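Synaptic vesicle membrane protein VAT-1 homolog-like (Homo sapiens, PDB 4A27) probably acts as an oxidoreductase, as a member of the quinone oxidoreductase subfamily of the zinc-containing alcohol dehydrogenase family. Local coordinates at residues E181-S186 / G333-L338; V313-A318 / M326-D331. One frame throughout, in Å; residues are numbered along the deposited sequence.

Contact 1 of 2, residues E181-S186 / G333-L338; sequences EAIKDS and GNIGKL
Ile335 reaches across to Ala182 and Ile183 with two different branches, and this small apolar patch joins the two halves of a medium-chain dehydrogenase/reductase fold. Residues 181-183 belong to the short helix 180-183 between strands 170-175 and 189-192 of the six-stranded parallel sheet, the Rossmann-type nucleotide-binding half; residues 333-336 form the loop that leads into strand 337-341 of the GroES-like half. With 99 Å² buried in total, the contact is slight, and half of that area belongs to Ile335. Its CD1 meets CB of Ala182 at 3.7 Å, whereas its CG2 meets CG2 of Ile183, also at 3.7 Å. The torsions explain this division of labour: chi1 of -69° sets CG1 of Ile335 anti to the carbonyl carbon and CG2 anti to the backbone N, and the extended chi2 carries CD1 outward to the alanine. On the helix side, Ile183 turns CG1 into the slot between its backbone N and carbonyl carbon (chi1 70°), and the shorter CG2 is the branch presented to the loop. The two isoleucines meet at a slant, methyl against methyl. Their CA atoms remain 8.1 Å apart, and no hydrogen bond spans the segments, which indicates that side chains alone bridge this gap. Outside the pair, Lys179 also packs on Ile335, and the backbone of Gly336 bonds to Gly152 of the nucleotide-binding half. The backbone angles of Gly336 would press a CB against the preceding carbonyl O, which by itself calls for glycine. Each segment is braced internally: ND2 of Asn334 donates to O of Gly336 at 2.9 Å, while O of Ile183 accepts from both N and OG of Ser186, the hydroxyl lying in the carbonyl plane on a lone pair at 2.6 Å.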
loop_
_atom_site.group_PDB
_atom_site.type_symbol
_atom_site.label_atom_id
_atom_site.label_comp_id
_atom_site.label_asym_id
_atom_site.label_seq_id
_atom_site.Cartn_x
_atom_site.Cartn_y
_atom_site.Cartn_z
ATOM N N GLU A 181 -5.404 14.562 28.829
ATOM C CA GLU A 181 -6.611 14.246 29.618
ATOM C C GLU A 181 -7.850 14.304 28.725
ATOM O O GLU A 181 -8.756 13.480 28.875
ATOM C CB GLU A 181 -6.780 15.167 30.863
ATOM N N ALA A 182 -7.884 15.275 27.809
ATOM C CA ALA A 182 -9.023 15.453 26.900
ATOM C C ALA A 182 -9.102 14.412 25.759
ATOM O O ALA A 182 -10.203 14.082 25.295
ATOM C CB ALA A 182 -9.025 16.873 26.317
ATOM N N ILE A 183 -7.966 13.900 25.293
ATOM C CA ILE A 183 -7.992 12.947 24.152
ATOM C C ILE A 183 -7.603 11.506 24.503
ATOM O O ILE A 183 -7.651 10.631 23.650
ATOM C CB ILE A 183 -7.159 13.451 22.976
ATOM C CG1 ILE A 183 -5.674 13.409 23.292
ATOM C CG2 ILE A 183 -7.558 14.866 22.630
ATOM C CD1 ILE A 183 -4.811 13.753 22.118
ATOM N N LYS A 184 -7.244 11.245 25.760
ATOM C CA LYS A 184 -6.722 9.933 26.136
ATOM C C LYS A 184 -7.698 8.813 25.806
ATOM O O LYS A 184 -7.278 7.752 25.453
ATOM C CB LYS A 184 -6.344 9.871 27.642
ATOM C CG LYS A 184 -7.551 9.789 28.614
ATOM C CD LYS A 184 -7.274 10.401 30.008
ATOM C CE LYS A 184 -6.342 9.561 30.859
ATOM N NZ LYS A 184 -5.954 10.250 32.134
ATOM N N ASP A 185 -9.004 9.029 25.942
ATOM C CA ASP A 185 -9.983 7.938 25.652
ATOM C C ASP A 185 -10.192 7.669 24.153
ATOM O O ASP A 185 -10.862 6.713 23.786
ATOM C CB ASP A 185 -11.363 8.197 26.292
ATOM C CG ASP A 185 -11.298 8.358 27.817
ATOM O OD1 ASP A 185 -10.287 7.965 28.446
ATOM O OD2 ASP A 185 -12.273 8.897 28.381
ATOM N N SER A 186 -9.627 8.503 23.293
ATOM C CA SER A 186 -9.789 8.323 21.857
ATOM C C SER A 186 -8.746 7.367 21.242
ATOM O O SER A 186 -8.917 6.915 20.124
ATOM C CB SER A 186 -9.756 9.681 21.153
ATOM O OG SER A 186 -8.468 10.278 21.188
ATOM N N GLY A 333 -2.565 24.650 19.146
ATOM C CA GLY A 333 -3.316 24.719 20.389
ATOM C C GLY A 333 -4.673 24.053 20.380
ATOM O O GLY A 333 -5.326 23.969 21.421
ATOM N N ASN A 334 -5.122 23.607 19.203
ATOM C CA ASN A 334 -6.454 23.033 19.049
ATOM C C ASN A 334 -6.581 21.536 19.358
ATOM O O ASN A 334 -5.632 20.774 19.196
ATOM C CB ASN A 334 -6.934 23.245 17.615
ATOM C CG ASN A 334 -5.979 22.661 16.607
ATOM O OD1 ASN A 334 -4.849 23.113 16.487
ATOM N ND2 ASN A 334 -6.414 21.656 15.892
ATOM N N ILE A 335 -7.783 21.124 19.767
ATOM C CA ILE A 335 -8.196 19.728 19.773
ATOM C C ILE A 335 -9.374 19.577 18.782
ATOM O O ILE A 335 -10.496 19.967 19.077
ATOM C CB ILE A 335 -8.640 19.280 21.189
ATOM C CG1 ILE A 335 -7.433 19.247 22.104
ATOM C CG2 ILE A 335 -9.257 17.875 21.183
ATOM C CD1 ILE A 335 -7.776 19.057 23.594
ATOM N N GLY A 336 -9.121 18.999 17.622
ATOM C CA GLY A 336 -10.161 18.941 16.593
ATOM C C GLY A 336 -10.160 20.185 15.726
ATOM O O GLY A 336 -9.207 20.971 15.715
ATOM N N LYS A 337 -11.248 20.368 15.009
ATOM C CA LYS A 337 -11.300 21.281 13.868
ATOM C C LYS A 337 -11.648 22.706 14.246
ATOM O O LYS A 337 -12.450 22.917 15.127
ATOM C CB LYS A 337 -12.426 20.795 12.943
ATOM C CG LYS A 337 -12.480 21.491 11.609
ATOM C CD LYS A 337 -11.744 20.734 10.553
ATOM C CE LYS A 337 -11.647 21.500 9.231
ATOM N NZ LYS A 337 -11.022 20.722 8.142
ATOM N N LEU A 338 -11.067 23.679 13.570
ATOM C CA LEU A 338 -11.476 25.064 13.764
ATOM C C LEU A 338 -12.427 25.389 12.634
ATOM O O LEU A 338 -12.166 25.051 11.495
ATOM C CB LEU A 338 -10.267 26.021 13.723
ATOM C CG LEU A 338 -9.300 25.870 14.897
ATOM C CD1 LEU A 338 -8.570 24.518 14.812
ATOM C CD2 LEU A 338 -8.354 27.054 14.915
#

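Contact 2 of 2, residues V313-A318 / M326-D331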
loop_
_atom_site.group_PDB
_atom_site.type_symbol
_atom_site.label_atom_id
_atom_site.label_comp_id
_atom_site.label_asym_id
_atom_site.label_seq_id
_atom_site.Cartn_x
_atom_site.Cartn_y
_atom_site.Cartn_z
ATOM N N VAL A 313 -15.091 19.275 17.107
ATOM C CA VAL A 313 -14.983 20.686 16.761
ATOM C C VAL A 313 -14.247 21.412 17.895
ATOM O O VAL A 313 -14.642 21.358 19.034
ATOM C CB VAL A 313 -16.338 21.315 16.506
ATOM C CG1 VAL A 313 -16.173 22.807 16.166
ATOM C CG2 VAL A 313 -17.081 20.587 15.344
ATOM N N ASP A 314 -13.149 22.072 17.575
ATOM C CA ASP A 314 -12.373 22.762 18.616
ATOM C C ASP A 314 -13.015 24.103 19.029
ATOM O O ASP A 314 -13.103 24.421 20.219
ATOM C CB ASP A 314 -10.988 23.044 18.083
ATOM C CG ASP A 314 -10.135 23.845 19.066
ATOM O OD1 ASP A 314 -9.695 23.280 20.068
ATOM O OD2 ASP A 314 -9.904 25.027 18.828
ATOM N N SER A 315 -13.436 24.881 18.035
ATOM C CA SER A 315 -13.836 26.272 18.249
ATOM C C SER A 315 -14.482 26.871 16.996
ATOM O O SER A 315 -14.211 26.448 15.894
ATOM C CB SER A 315 -12.613 27.098 18.640
ATOM O OG SER A 315 -11.588 26.872 17.692
ATOM N N LEU A 316 -15.342 27.850 17.215
ATOM C CA LEU A 316 -16.046 28.580 16.176
ATOM C C LEU A 316 -15.551 30.003 16.173
ATOM O O LEU A 316 -15.418 30.592 17.226
ATOM C CB LEU A 316 -17.529 28.582 16.510
ATOM C CG LEU A 316 -18.191 27.211 16.614
ATOM C CD1 LEU A 316 -19.663 27.414 17.081
ATOM C CD2 LEU A 316 -18.139 26.419 15.341
ATOM N N TRP A 317 -15.315 30.546 14.986
ATOM C CA TRP A 317 -14.796 31.862 14.807
ATOM C C TRP A 317 -15.631 32.690 13.854
ATOM O O TRP A 317 -16.105 32.187 12.821
ATOM C CB TRP A 317 -13.379 31.731 14.229
ATOM C CG TRP A 317 -12.512 30.906 15.075
ATOM C CD1 TRP A 317 -12.457 29.532 15.103
ATOM C CD2 TRP A 317 -11.646 31.364 16.101
ATOM N NE1 TRP A 317 -11.575 29.121 16.060
ATOM C CE2 TRP A 317 -11.064 30.224 16.694
ATOM C CE3 TRP A 317 -11.299 32.626 16.585
ATOM C CZ2 TRP A 317 -10.128 30.316 17.732
ATOM C CZ3 TRP A 317 -10.382 32.724 17.611
ATOM C CH2 TRP A 317 -9.778 31.570 18.160
ATOM N N ALA A 318 -15.737 33.988 14.160
ATOM C CA ALA A 318 -16.368 34.959 13.254
ATOM C C ALA A 318 -15.504 35.120 12.000
ATOM O O ALA A 318 -14.308 34.843 12.034
ATOM C CB ALA A 318 -16.511 36.356 13.968
ATOM N N MET A 326 -6.145 31.149 12.577
ATOM C CA MET A 326 -4.918 30.690 11.926
ATOM C C MET A 326 -3.754 30.628 12.870
ATOM O O MET A 326 -2.956 29.682 12.834
ATOM C CB MET A 326 -4.544 31.598 10.767
ATOM C CG MET A 326 -5.281 31.215 9.510
ATOM S SD MET A 326 -4.618 32.083 8.107
ATOM C CE MET A 326 -5.115 31.010 6.777
ATOM N N GLN A 327 -3.672 31.627 13.737
ATOM C CA GLN A 327 -2.612 31.680 14.728
ATOM C C GLN A 327 -2.708 30.481 15.618
ATOM O O GLN A 327 -1.702 29.836 15.931
ATOM C CB GLN A 327 -2.739 32.942 15.559
ATOM C CG GLN A 327 -1.661 33.103 16.606
ATOM C CD GLN A 327 -0.280 33.351 15.966
ATOM O OE1 GLN A 327 -0.128 34.273 15.164
ATOM N NE2 GLN A 327 0.712 32.503 16.293
ATOM N N ARG A 328 -3.924 30.144 16.023
ATOM C CA ARG A 328 -4.108 28.967 16.897
ATOM C C ARG A 328 -3.674 27.656 16.236
ATOM O O ARG A 328 -3.087 26.791 16.885
ATOM C CB ARG A 328 -5.556 28.920 17.370
ATOM C CG ARG A 328 -5.913 27.781 18.361
ATOM C CD ARG A 328 -7.384 27.942 18.721
ATOM N NE ARG A 328 -7.959 26.826 19.485
ATOM C CZ ARG A 328 -8.222 26.860 20.792
ATOM N NH1 ARG A 328 -7.919 27.931 21.534
ATOM N NH2 ARG A 328 -8.774 25.801 21.371
ATOM N N ILE A 329 -3.963 27.494 14.946
ATOM C CA ILE A 329 -3.526 26.304 14.210
ATOM C C ILE A 329 -1.996 26.282 14.090
ATOM O O ILE A 329 -1.368 25.239 14.272
ATOM C CB ILE A 329 -4.106 26.252 12.781
ATOM C CG1 ILE A 329 -5.605 26.032 12.818
ATOM C CG2 ILE A 329 -3.456 25.130 11.974
ATOM C CD1 ILE A 329 -6.258 26.199 11.470
ATOM N N HIS A 330 -1.396 27.439 13.812
ATOM C CA HIS A 330 0.056 27.537 13.801
ATOM C C HIS A 330 0.647 27.120 15.155
ATOM O O HIS A 330 1.621 26.395 15.191
ATOM C CB HIS A 330 0.496 28.939 13.426
ATOM C CG HIS A 330 1.981 29.151 13.507
ATOM N ND1 HIS A 330 2.877 28.505 12.677
ATOM C CD2 HIS A 330 2.726 29.921 14.334
ATOM C CE1 HIS A 330 4.106 28.879 12.984
ATOM N NE2 HIS A 330 4.043 29.740 13.984
ATOM N N ASP A 331 0.032 27.569 16.246
ATOM C CA ASP A 331 0.488 27.286 17.602
ATOM C C ASP A 331 0.081 25.908 18.103
ATOM O O ASP A 331 0.324 25.589 19.277
ATOM C CB ASP A 331 -0.065 28.341 18.570
ATOM C CG ASP A 331 0.538 29.733 18.343
ATOM O OD1 ASP A 331 1.382 29.893 17.441
ATOM O OD2 ASP A 331 0.152 30.670 19.069
#
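The guanidinium of Arg328 meets the carboxylate of Asp314 along its edge: OD1 of Asp314 lies in the guanidinium plane, and OD2 is near that plane too. OG of Ser315 and CZ2 of Trp317 lie oblique to the group, and the indole is itself approached at its edge, where CD of Arg328 comes within 3.8 Å of CZ2 of Trp317. The straightest bond of the salt bridge runs from NH2 of Arg328 to the syn lone pair of OD1 of Asp314, 3.0 Å long with an N-H...O angle of 167°. Both bonds to OD2 are bent and weak, NE of Arg328 approaching OD2 of Asp314 to 2.7 Å; the 41° between the two planes shows that the groups are not coplanar. Arg328 reaches the strand because CG stands anti to its backbone N (chi1 -177°) and the chain stays extended to NE. The salt bridge spans the first strand and the helix of a beta-alpha-beta unit, 313-317 and 322-330, whose local segment axes run roughly antiparallel with a closest approach of 11.3 Å; strand 337-341 completes it. Along the strand a relay of side chains holds the carboxylate: NE1 of Trp317 donates, tilted from the ring plane, to OG of Ser315 at 2.8 Å, and that hydroxyl donates to the anti side of OD2 of Asp314 from somewhat out of the carboxylate plane. With an alanine here instead of Asp314, the Arg328 guanidinium would probably be left without its counter-charge, and the Ser315 hydroxyl without its acceptor. OD1 of Asp314 also accepts a hydrogen bond from N of Ile335.

From the N terminus, the chain reaches residues 181-186 first, on a helix of the nucleotide-binding half. It completes the remainder of that half's parallel sheet before entering strand 313-317, which opens contact 2. Residues 326-331, on helix 322-330 and eight residues beyond the end of 313-318, close this short loop, and residues 333-338 then close the far longer loop of contact 1; the two loops are nested and do not cross. Contact 1 ties the two halves together; contact 2 fastens helix to strand within one beta-alpha-beta unit. Their centres are 13 Å apart, and the parallel neighbours 313-317 and 337-341 link them, with CD2 of Leu338 packing 3.6 Å from CG1 of Ile329.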